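Local coordinates for protein Asp/Glu-specific dipeptidyl-peptidase (Flavobacterium psychrophilum, PDB 5JXF) that removes dipeptides from the N-terminus of oligopeptides as a serine peptidase, with strict specificity for Asp or Glu at the P1 position, at residues Y423-Y426 and Q427-Q430. Sequence-based numbering, arbitrary orientation.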
loop_
_atom_site.group_PDB
_atom_site.type_symbol
_atom_site.label_atom_id
_atom_site.label_comp_id
_atom_site.label_asym_id
_atom_site.label_seq_id
_atom_site.Cartn_x
_atom_site.Cartn_y
_atom_site.Cartn_z
ATOM N N TYR A 423 28.754 -3.981 29.225
ATOM C CA TYR A 423 28.078 -3.068 30.140
ATOM C C TYR A 423 27.502 -3.769 31.379
ATOM O O TYR A 423 27.277 -3.127 32.412
ATOM C CB TYR A 423 26.961 -2.321 29.414
ATOM C CG TYR A 423 26.231 -1.333 30.294
ATOM C CD1 TYR A 423 26.882 -0.222 30.809
ATOM C CD2 TYR A 423 24.901 -1.524 30.631
ATOM C CE1 TYR A 423 26.221 0.680 31.619
ATOM C CE2 TYR A 423 24.235 -0.630 31.435
ATOM C CZ TYR A 423 24.899 0.472 31.925
ATOM O OH TYR A 423 24.236 1.369 32.731
ATOM N N LYS A 424 27.250 -5.073 31.283
ATOM C CA LYS A 424 26.794 -5.814 32.458
ATOM C C LYS A 424 27.956 -6.066 33.411
ATOM O O LYS A 424 27.767 -6.106 34.623
ATOM C CB LYS A 424 26.139 -7.133 32.065
ATOM C CG LYS A 424 24.814 -6.972 31.346
ATOM C CD LYS A 424 24.165 -8.316 31.122
ATOM C CE LYS A 424 22.974 -8.216 30.187
ATOM N NZ LYS A 424 22.347 -9.557 30.080
ATOM N N LEU A 425 29.154 -6.237 32.859
ATOM C CA LEU A 425 30.347 -6.386 33.678
ATOM C C LEU A 425 30.594 -5.070 34.395
ATOM O O LEU A 425 31.026 -5.032 35.547
ATOM C CB LEU A 425 31.553 -6.777 32.828
ATOM C CG LEU A 425 31.512 -8.190 32.243
ATOM C CD1 LEU A 425 32.751 -8.458 31.405
ATOM C CD2 LEU A 425 31.354 -9.241 33.340
ATOM N N TYR A 426 30.288 -3.988 33.698
ATOM C CA TYR A 426 30.398 -2.659 34.261
ATOM C C TYR A 426 29.552 -2.516 35.517
ATOM O O TYR A 426 30.000 -1.990 36.526
ATOM C CB TYR A 426 29.970 -1.635 33.232
ATOM C CG TYR A 426 30.164 -0.207 33.655
ATOM C CD1 TYR A 426 31.412 0.404 33.560
ATOM C CD2 TYR A 426 29.092 0.545 34.123
ATOM C CE1 TYR A 426 31.589 1.728 33.935
ATOM C CE2 TYR A 426 29.257 1.866 34.497
ATOM C CZ TYR A 426 30.505 2.451 34.402
ATOM O OH TYR A 426 30.662 3.764 34.768
ATOM N N GLN A 427 28.318 -2.988 35.450
ATOM C CA GLN A 427 27.409 -2.858 36.578
ATOM C C GLN A 427 27.852 -3.776 37.719
ATOM O O GLN A 427 28.009 -3.330 38.856
ATOM C CB GLN A 427 25.974 -3.143 36.123
ATOM C CG GLN A 427 25.544 -2.175 35.030
ATOM C CD GLN A 427 24.097 -2.308 34.611
ATOM O OE1 GLN A 427 23.650 -3.371 34.184
ATOM N NE2 GLN A 427 23.356 -1.216 34.725
ATOM N N LEU A 428 28.086 -5.042 37.386
ATOM C CA LEU A 428 28.633 -6.028 38.316
ATOM C C LEU A 428 29.892 -5.506 39.035
ATOM O O LEU A 428 30.116 -5.839 40.203
ATOM C CB LEU A 428 28.947 -7.328 37.574
ATOM C CG LEU A 428 29.378 -8.582 38.343
ATOM C CD1 LEU A 428 28.236 -9.087 39.214
ATOM C CD2 LEU A 428 29.848 -9.672 37.384
ATOM N N GLU A 429 30.692 -4.686 38.351
ATOM C CA GLU A 429 31.812 -3.984 38.982
ATOM C C GLU A 429 31.407 -3.165 40.202
ATOM O O GLU A 429 32.103 -3.157 41.213
ATOM C CB GLU A 429 32.476 -3.059 37.968
ATOM C CG GLU A 429 33.728 -2.338 38.407
ATOM C CD GLU A 429 33.699 -0.913 37.909
ATOM O OE1 GLU A 429 32.641 -0.533 37.369
ATOM O OE2 GLU A 429 34.707 -0.187 38.019
ATOM N N GLN A 430 30.282 -2.467 40.113
ATOM C CA GLN A 430 29.883 -1.594 41.208
ATOM C C GLN A 430 29.062 -2.310 42.285
ATOM O O GLN A 430 28.826 -1.747 43.348
ATOM C CB GLN A 430 29.115 -0.384 40.678
ATOM C CG GLN A 430 29.910 0.904 40.809
ATOM C CD GLN A 430 29.068 2.149 40.623
ATOM O OE1 GLN A 430 29.208 2.861 39.628
ATOM N NE2 GLN A 430 28.197 2.428 41.588
#
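Tyr423, Lys424 and Leu425 hand their carbonyl oxygens to the amides of Gln427, Leu428 and Glu429, three successive i to i+4 bonds of one continuous helix, of which Leu428 N to Lys424 O is the straightest (3.0 Å, N-H...O angle 170°). One turn apart, Tyr423 and Gln427 also meet through their side chains. Gln427 CG sits over a ring face of Tyr423 in a CH-pi contact, 4.3 Å from the centroid and offset toward the rim. Beyond CG the glutamine chain runs extended (chi2 -175°), carrying the amide along the ring until NE2 comes within 3.5 Å of Tyr423 CE2; amide and ring planes lie 35° apart. Glutamine suits this exposed place, since its methylenes can cover an aromatic face while its amide stays near the surface. The ring of Tyr423 also packs edge-to-face with Phe408 of helix 386-415.

Tyr426 lies against helix 530-545, where its hydroxyl hydrogen-bonds Ser543 OG; tyrosine thus combines an apolar flank with a polar end. Glu429 OE1 stands over one face of this ring, near the rim, 4.1 Å from Tyr426 CD1. The same carboxylate oxygen is 3.1 Å from Tyr426 O, a pairing of two acceptors that offers no bond and would probably be mildly unfavourable. Glutamate is tolerable here because the residue is partly exposed, and its carboxylate can probably meet solvent.

On the buried flank, Leu425 and Leu428 touch through their CD2 methyls at 4.3 Å, and both reach Leu447 of helix 437-450. Branched apolar side chains spaced i to i+3 fill such an interface well. This is the pattern of an amphipathic alpha-helix, here helix 417-435 packed among helices 386-415, 437-450 and 530-545 in a helical part of the S46 peptidase, away from the predicted catalytic triad.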